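Long-range contacts in N-acetylmuramoyl-L-alanine amidase (Peptoclostridium difficile, PDB 4RN7), which probably cleaves, as a zinc-dependent amidase, the bond between N-acetylmuramoyl groups and L-alanine in cell-wall peptidoglycan, this chain being its catalytic domain: residues 61-65 / 133-137; 82-86 / 151-155; 91-95 / 122-128. All coordinates share one frame; numbering follows the deposited sequence. Where two conformers were deposited one is given.

How the contacts relate
From the N terminus, the chain reaches 61-65, at the start of helix 63-72, and contact 1 closes the widest of the three loops by joining it to 133-137, which leads into helix 135-139. Strand 77-84 follows, and its end at 82-86 pairs in contact 2 with 151-155, at the end of strand 144-151 and the turn after it; contacts 1 and 2 therefore cross along the chain. Contact 3, 91-95 with 122-128, is nested inside both loops and brings strand 95-99 beside the edge strand 126-131. The ring of F134 in contact 1 packs on zinc ligand H82 of contact 2, while E86 and T154 of contact 2 bond the backbone of A92 in contact 3.

Contact 1 of 3, residues 61-65 / 133-137; sequences ISLKD and NFEVL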
loop_
_atom_site.group_PDB
_atom_site.type_symbol
_atom_site.label_atom_id
_atom_site.label_comp_id
_atom_site.label_asym_id
_atom_site.label_seq_id
_atom_site.Cartn_x
_atom_site.Cartn_y
_atom_site.Cartn_z
ATOM N N ILE A 61 -13.043 -8.655 -1.592
ATOM C CA ILE A 61 -12.182 -9.544 -2.369
ATOM C C ILE A 61 -11.308 -10.405 -1.452
ATOM O O ILE A 61 -10.601 -9.872 -0.591
ATOM C CB ILE A 61 -11.273 -8.761 -3.320
ATOM C CG1 ILE A 61 -12.094 -7.809 -4.193
ATOM C CG2 ILE A 61 -10.447 -9.712 -4.180
ATOM C CD1 ILE A 61 -11.249 -7.027 -5.144
ATOM N N SER A 62 -11.362 -11.728 -1.628
ATOM C CA SER A 62 -10.555 -12.623 -0.790
ATOM C C SER A 62 -9.054 -12.440 -1.041
ATOM O O SER A 62 -8.660 -11.906 -2.079
ATOM C CB SER A 62 -10.938 -14.078 -1.021
ATOM O OG SER A 62 -10.458 -14.547 -2.272
ATOM N N LEU A 63 -8.212 -12.871 -0.100
ATOM C CA LEU A 63 -6.765 -12.735 -0.286
ATOM C C LEU A 63 -6.294 -13.551 -1.489
ATOM O O LEU A 63 -5.483 -13.070 -2.287
ATOM C CB LEU A 63 -6.002 -13.176 0.970
ATOM C CG LEU A 63 -6.358 -12.392 2.226
ATOM C CD1 LEU A 63 -5.530 -12.869 3.415
ATOM C CD2 LEU A 63 -6.146 -10.917 1.974
ATOM N N LYS A 64 -6.810 -14.772 -1.608
ATOM C CA LYS A 64 -6.478 -15.646 -2.724
ATOM C C LYS A 64 -6.801 -14.938 -4.037
ATOM O O LYS A 64 -5.982 -14.915 -4.960
ATOM C CB LYS A 64 -7.246 -16.961 -2.624
ATOM C CG LYS A 64 -6.999 -17.915 -3.789
ATOM C CD LYS A 64 -7.696 -19.242 -3.570
ATOM C CE LYS A 64 -7.379 -20.216 -4.692
ATOM N NZ LYS A 64 -8.137 -21.479 -4.548
ATOM N N ASP A 65 -7.985 -14.336 -4.107
ATOM C CA ASP A 65 -8.407 -13.656 -5.330
ATOM C C ASP A 65 -7.511 -12.466 -5.684
ATOM O O ASP A 65 -7.253 -12.225 -6.861
ATOM C CB ASP A 65 -9.880 -13.233 -5.249
ATOM C CG ASP A 65 -10.838 -14.376 -5.550
ATOM O OD1 ASP A 65 -10.375 -15.517 -5.794
ATOM O OD2 ASP A 65 -12.075 -14.149 -5.546
ATOM N N ASN A 133 4.445 -12.881 5.959
ATOM C CA ASN A 133 3.927 -13.958 5.116
ATOM C C ASN A 133 2.498 -13.743 4.597
ATOM O O ASN A 133 1.860 -14.696 4.137
ATOM C CB ASN A 133 4.004 -15.284 5.875
ATOM C CG ASN A 133 4.306 -16.463 4.968
ATOM O OD1 ASN A 133 5.057 -16.342 4.001
ATOM N ND2 ASN A 133 3.720 -17.614 5.281
ATOM N N PHE A 134 2.009 -12.505 4.667
ATOM C CA PHE A 134 0.674 -12.141 4.176
ATOM C C PHE A 134 0.400 -12.751 2.798
ATOM O O PHE A 134 1.211 -12.609 1.878
ATOM C CB PHE A 134 0.559 -10.616 4.114
ATOM C CG PHE A 134 -0.822 -10.108 3.778
ATOM C CD1 PHE A 134 -1.899 -10.355 4.630
ATOM C CD2 PHE A 134 -1.035 -9.348 2.633
ATOM C CE1 PHE A 134 -3.168 -9.868 4.332
ATOM C CE2 PHE A 134 -2.306 -8.849 2.328
ATOM C CZ PHE A 134 -3.369 -9.115 3.177
ATOM N N GLU A 135 -0.733 -13.438 2.667
ATOM C CA GLU A 135 -1.004 -14.258 1.483
ATOM C C GLU A 135 -0.864 -13.500 0.157
ATOM O O GLU A 135 -0.325 -14.048 -0.816
ATOM C CB GLU A 135 -2.382 -14.929 1.586
ATOM C CG GLU A 135 -2.700 -15.854 0.408
ATOM C CD GLU A 135 -3.956 -16.677 0.608
ATOM O OE1 GLU A 135 -4.624 -16.532 1.652
ATOM O OE2 GLU A 135 -4.270 -17.485 -0.289
ATOM N N VAL A 136 -1.317 -12.247 0.123
ATOM C CA VAL A 136 -1.228 -11.463 -1.112
ATOM C C VAL A 136 0.225 -11.273 -1.556
ATOM O O VAL A 136 0.528 -11.302 -2.756
ATOM C CB VAL A 136 -1.962 -10.114 -1.009
ATOM C CG1 VAL A 136 -1.865 -9.348 -2.314
ATOM C CG2 VAL A 136 -3.426 -10.339 -0.664
ATOM N N LEU A 137 1.128 -11.113 -0.589
ATOM C CA LEU A 137 2.544 -11.003 -0.894
ATOM C C LEU A 137 3.109 -12.369 -1.251
ATOM O O LEU A 137 3.861 -12.515 -2.222
ATOM C CB LEU A 137 3.307 -10.453 0.317
ATOM C CG LEU A 137 2.848 -9.092 0.848
ATOM C CD1 LEU A 137 3.726 -8.643 2.016
ATOM C CD2 LEU A 137 2.856 -8.051 -0.255
#
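L63 sets its two methyls against F134 at roughly a right angle, with L63 CD2 lying 3.5 Å from F134 CZ and CD1 a little further off, near CE1. The same CD2 also meets V136 CG2 at 3.8 Å, so one leucine branch touches both the ring and the valine. F134 reaches across because its CG is anti to the backbone N (chi1 -173°), which carries the far end of the ring toward L63 although its CB points neither at 61-65 nor from it. E135 approaches differently: its extended chain crosses L63 at a slant, and the carboxylate ends over the first turn of helix 63-72, with OE1 3.7 Å from L63 CB and OE2 3.8 Å from K64 CA. S62 is the N-cap of that turn, its OG accepting from D65 N at 3.1 Å. Beyond the contact, the F134 ring lies next to the zinc site, meeting the ring of ligand H82 with their planes steeply inclined. No hydrogen bond joins the two segments, so the N-terminal ends of helices 63-72 and 135-139 meet at the surface of the amidase domain by van der Waals packing, while the nearby helix N terminus would probably favour the negative charge of E135.

Contact 2 of 3, residues 82-86 / 151-155; sequences HLNAE and FLTTP. With ZN (zinc ion), chain B.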
loop_
_atom_site.group_PDB
_atom_site.type_symbol
_atom_site.label_atom_id
_atom_site.label_comp_id
_atom_site.label_asym_id
_atom_site.label_seq_id
_atom_site.Cartn_x
_atom_site.Cartn_y
_atom_site.Cartn_z
ATOM N N HIS A 82 -2.663 -0.629 3.206
ATOM C CA HIS A 82 -3.381 -0.981 4.429
ATOM C C HIS A 82 -3.102 0.086 5.488
ATOM O O HIS A 82 -2.283 0.964 5.261
ATOM C CB HIS A 82 -2.889 -2.319 4.970
ATOM C CG HIS A 82 -3.510 -3.510 4.313
ATOM N ND1 HIS A 82 -4.390 -4.335 4.976
ATOM C CD2 HIS A 82 -3.373 -4.026 3.065
ATOM C CE1 HIS A 82 -4.772 -5.310 4.169
ATOM N NE2 HIS A 82 -4.167 -5.153 3.005
ATOM N N LEU A 83 -3.807 0.019 6.617
ATOM C CA LEU A 83 -3.471 0.850 7.783
ATOM C C LEU A 83 -3.145 -0.099 8.919
ATOM O O LEU A 83 -3.713 -1.190 9.030
ATOM C CB LEU A 83 -4.627 1.759 8.196
ATOM C CG LEU A 83 -5.189 2.687 7.114
ATOM C CD1 LEU A 83 -6.398 3.464 7.642
ATOM C CD2 LEU A 83 -4.101 3.643 6.643
ATOM N N ASN A 84 -2.226 0.308 9.775
ATOM C CA ASN A 84 -1.812 -0.558 10.842
ATOM C C ASN A 84 -2.787 -0.488 12.017
ATOM O O ASN A 84 -3.630 0.423 12.107
ATOM C CB ASN A 84 -0.393 -0.176 11.287
ATOM C CG ASN A 84 0.465 -1.388 11.593
ATOM O OD1 ASN A 84 -0.027 -2.389 12.111
ATOM N ND2 ASN A 84 1.755 -1.305 11.275
ATOM N N ALA A 85 -2.670 -1.452 12.920
ATOM C CA ALA A 85 -3.490 -1.464 14.120
ATOM C C ALA A 85 -2.726 -2.130 15.247
ATOM O O ALA A 85 -2.040 -3.133 15.027
ATOM C CB ALA A 85 -4.794 -2.213 13.868
ATOM N N GLU A 86 -2.837 -1.562 16.443
ATOM C CA GLU A 86 -2.396 -2.222 17.665
ATOM C C GLU A 86 -3.571 -3.008 18.233
ATOM O O GLU A 86 -4.652 -2.447 18.410
ATOM C CB GLU A 86 -1.991 -1.180 18.699
ATOM C CG GLU A 86 -0.544 -0.756 18.690
ATOM C CD GLU A 86 -0.249 0.217 19.816
ATOM O OE1 GLU A 86 -0.733 1.367 19.749
ATOM O OE2 GLU A 86 0.448 -0.161 20.781
ATOM N N PHE A 151 -1.124 4.160 11.973
ATOM C CA PHE A 151 -1.964 3.392 12.890
ATOM C C PHE A 151 -3.348 3.998 13.044
ATOM O O PHE A 151 -3.509 5.020 13.691
ATOM C CB PHE A 151 -1.287 3.289 14.262
ATOM C CG PHE A 151 -0.216 2.236 14.318
ATOM C CD1 PHE A 151 1.016 2.451 13.720
ATOM C CD2 PHE A 151 -0.457 1.015 14.929
ATOM C CE1 PHE A 151 2.005 1.464 13.748
ATOM C CE2 PHE A 151 0.517 0.025 14.951
ATOM C CZ PHE A 151 1.748 0.252 14.360
ATOM N N LEU A 152 -4.364 3.367 12.461
ATOM C CA LEU A 152 -5.711 3.914 12.585
ATOM C C LEU A 152 -6.197 3.855 14.024
ATOM O O LEU A 152 -7.084 4.610 14.420
ATOM C CB LEU A 152 -6.689 3.175 11.662
ATOM C CG LEU A 152 -8.128 3.696 11.699
ATOM C CD1 LEU A 152 -8.183 5.141 11.245
ATOM C CD2 LEU A 152 -9.005 2.824 10.809
ATOM N N THR A 153 -5.599 2.972 14.820
ATOM C CA THR A 153 -5.943 2.843 16.239
ATOM C C THR A 153 -5.381 3.953 17.158
ATOM O O THR A 153 -5.726 4.024 18.341
ATOM C CB THR A 153 -5.547 1.442 16.781
ATOM O OG1 THR A 153 -4.176 1.152 16.449
ATOM C CG2 THR A 153 -6.455 0.370 16.175
ATOM N N THR A 154 -4.524 4.809 16.606
ATOM C CA THR A 154 -3.932 5.920 17.358
ATOM C C THR A 154 -4.581 7.214 16.875
ATOM O O THR A 154 -4.448 7.574 15.700
ATOM C CB THR A 154 -2.415 5.984 17.133
ATOM O OG1 THR A 154 -1.812 4.782 17.620
ATOM C CG2 THR A 154 -1.812 7.166 17.888
ATOM N N PRO A 155 -5.316 7.894 17.767
ATOM C CA PRO A 155 -6.075 9.093 17.392
ATOM C C PRO A 155 -5.278 10.143 16.615
ATOM O O PRO A 155 -5.805 10.648 15.633
ATOM C CB PRO A 155 -6.534 9.647 18.738
ATOM C CG PRO A 155 -6.713 8.421 19.586
ATOM C CD PRO A 155 -5.557 7.516 19.173
HETATM ZN ZN ZN B . -5.333 -4.155 6.823
HETATM O O HOH W 1 -2.579 2.352 17.909
#
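N84 lays its side-chain amide nearly flat on one face of the F151 ring, the two planes only 9° apart, while E86 N comes to the ring edge. The stack belongs to the parallel pairing of strands 77-84 and 144-151 in the mixed sheet of the amidase domain, where N84 and F151 form a bridge. N84 CB sits 3.6 Å from the ring centroid, almost on its normal, a CH-pi contact. N84 ND2 lies 3.5 Å from F151 CZ. The amide oxygen is also held: N84 OD1 accepts from A85 N in the carbonyl plane, on a lone pair, which limits rotation about the CB-CG bond. E86 CG lies 4.0 Å from F151 CE2, with the carboxylate plane nearly perpendicular to the ring.

Along the backbone pairing, L152 N donates to N84 O at 3.1 Å, and L83 CD1 packs on L152 CB, a pair that also touches L31 of helix 28-44. At the other end of 82-86, H82 binds zinc through ND1 at 2.1 Å. H12 and E28 supply the remaining protein ligands, and E28 also accepts from L83 N, so the strand end that carries this pairing also carries the metal site.

Past the bridge, the chain 151-154 folds into a type I turn that brings T153 close to E86. E86 OE1 holds the backbone N of T91 and A92, and T154 OG1 is bonded to A92 O. A water donates to E86 OE1 and T154 OG1. With chi1 at 51°, T153 points its hydroxyl back at the other segment, and OG1 accepts an almost straight bond from E86 N, 3.0 Å long with 173° at the hydrogen.

Contact 3 of 3, residues 91-95 / 122-128; sequences TATGI and VKVRDRG
I95 is held by its N and its O, between R125 and R127, as in a parallel bridge in which it pairs with D126: I95 N donates to R125 O at 3.1 Å, and I95 O accepts from R127 N at 3.1 Å. R127 adds a side-chain bond, NH1 to T93 O at 3.2 Å, with the donor lying above the carbonyl plane. Its chain bends at chi3 (64°), bringing CD down over the backbone of G94, 3.5 Å from G94 C, before the guanidinium turns to T93. G94 CA lies 3.4 Å from R125 O, leaving no room for a CB beside that oxygen and R127 CG, and its phi of 112° likewise suits a residue without a side chain. On the sheet face carrying the I95 side chain, I95 CD1 packs on V124 CG2 at 3.9 Å.

One shell out, E96 forms a salt bridge with R127 NE, and a water accepts from T93 N and, weakly, from R127 NH1. Q115 of helix 107-122 donates to both I95 O and D126 OD1. D126 OD1 also takes G128 N from above its carboxylate plane, closing an Asx turn. I95 and V124 face helix 164-185 through L170 and Y166. Together these bonds start the parallel pairing of strand 95-99 with edge strand 126-131, the two being joined through helix 107-122 in a beta-alpha-beta crossover.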
loop_
_atom_site.group_PDB
_atom_site.type_symbol
_atom_site.label_atom_id
_atom_site.label_comp_id
_atom_site.label_asym_id
_atom_site.label_seq_id
_atom_site.Cartn_x
_atom_site.Cartn_y
_atom_site.Cartn_z
ATOM N N THR A 91 -1.470 4.016 20.869
ATOM C CA THR A 91 -0.368 4.976 20.918
ATOM C C THR A 91 0.648 4.864 19.774
ATOM O O THR A 91 1.323 5.836 19.469
ATOM C CB THR A 91 0.378 4.924 22.290
ATOM O OG1 THR A 91 1.021 3.652 22.455
ATOM C CG2 THR A 91 -0.592 5.157 23.436
ATOM N N ALA A 92 0.741 3.706 19.119
ATOM C CA ALA A 92 1.776 3.510 18.092
ATOM C C ALA A 92 1.661 4.489 16.921
ATOM O O ALA A 92 0.556 4.873 16.540
ATOM C CB ALA A 92 1.747 2.084 17.569
ATOM N N THR A 93 2.795 4.886 16.340
ATOM C CA THR A 93 2.760 5.755 15.160
ATOM C C THR A 93 3.761 5.348 14.092
ATOM O O THR A 93 4.727 4.643 14.378
ATOM C CB THR A 93 3.058 7.218 15.511
ATOM O OG1 THR A 93 4.346 7.302 16.131
ATOM C CG2 THR A 93 1.995 7.773 16.437
ATOM N N GLY A 94 3.520 5.788 12.862
ATOM C CA GLY A 94 4.510 5.632 11.815
ATOM C C GLY A 94 4.118 4.655 10.724
ATOM O O GLY A 94 3.101 3.962 10.809
ATOM N N ILE A 95 4.956 4.588 9.698
ATOM C CA ILE A 95 4.675 3.771 8.532
ATOM C C ILE A 95 5.749 2.692 8.392
ATOM O O ILE A 95 6.930 2.959 8.638
ATOM C CB ILE A 95 4.658 4.669 7.287
ATOM C CG1 ILE A 95 3.429 5.591 7.334
ATOM C CG2 ILE A 95 4.648 3.847 5.998
ATOM C CD1 ILE A 95 3.291 6.494 6.123
ATOM N N VAL A 122 6.267 12.587 3.736
ATOM C CA VAL A 122 5.311 12.866 4.814
ATOM C C VAL A 122 6.018 13.090 6.148
ATOM O O VAL A 122 5.434 13.658 7.085
ATOM C CB VAL A 122 4.245 11.764 4.960
ATOM C CG1 VAL A 122 3.201 11.899 3.874
ATOM C CG2 VAL A 122 4.888 10.402 4.903
ATOM N N LYS A 123 7.276 12.657 6.223
ATOM C CA LYS A 123 8.117 12.925 7.404
ATOM C C LYS A 123 7.456 12.365 8.660
ATOM O O LYS A 123 7.258 13.060 9.666
ATOM C CB LYS A 123 8.438 14.421 7.545
ATOM C CG LYS A 123 9.253 14.998 6.389
ATOM C CD LYS A 123 8.416 15.945 5.541
ATOM N N VAL A 124 7.100 11.092 8.550
ATOM C CA VAL A 124 6.464 10.316 9.594
ATOM C C VAL A 124 7.555 9.458 10.199
ATOM O O VAL A 124 8.671 9.398 9.677
ATOM C CB VAL A 124 5.415 9.378 8.990
ATOM C CG1 VAL A 124 4.264 10.179 8.436
ATOM C CG2 VAL A 124 6.037 8.551 7.889
ATOM N N ARG A 125 7.220 8.779 11.288
ATOM C CA ARG A 125 8.162 7.906 11.967
ATOM C C ARG A 125 8.497 6.730 11.058
ATOM O O ARG A 125 7.596 6.093 10.506
ATOM C CB ARG A 125 7.542 7.427 13.276
ATOM C CG ARG A 125 8.345 6.409 14.045
ATOM C CD ARG A 125 7.846 6.367 15.488
ATOM N NE ARG A 125 8.178 5.110 16.141
ATOM C CZ ARG A 125 9.280 4.916 16.857
ATOM N NH1 ARG A 125 10.158 5.902 17.014
ATOM N NH2 ARG A 125 9.504 3.735 17.417
ATOM N N ASP A 126 9.790 6.460 10.895
ATOM C CA ASP A 126 10.261 5.413 9.983
ATOM C C ASP A 126 10.354 4.066 10.715
ATOM O O ASP A 126 11.333 3.789 11.410
ATOM C CB ASP A 126 11.609 5.850 9.382
ATOM C CG ASP A 126 12.202 4.842 8.423
ATOM O OD1 ASP A 126 11.554 3.824 8.107
ATOM O OD2 ASP A 126 13.340 5.087 7.967
ATOM N N ARG A 127 9.319 3.241 10.566
ATOM C CA ARG A 127 9.275 1.930 11.206
ATOM C C ARG A 127 10.041 0.876 10.400
ATOM O O ARG A 127 10.140 -0.280 10.821
ATOM C CB ARG A 127 7.826 1.481 11.432
ATOM C CG ARG A 127 7.021 2.422 12.325
ATOM C CD ARG A 127 5.569 1.967 12.482
ATOM N NE ARG A 127 5.457 0.680 13.166
ATOM C CZ ARG A 127 5.373 0.551 14.485
ATOM N NH1 ARG A 127 5.389 1.622 15.267
ATOM N NH2 ARG A 127 5.282 -0.650 15.029
ATOM N N GLY A 128 10.587 1.280 9.254
ATOM C CA GLY A 128 11.436 0.403 8.461
ATOM C C GLY A 128 10.656 -0.580 7.612
ATOM O O GLY A 128 9.460 -0.400 7.384
HETATM O O HOH W 2 5.123 3.593 17.786
#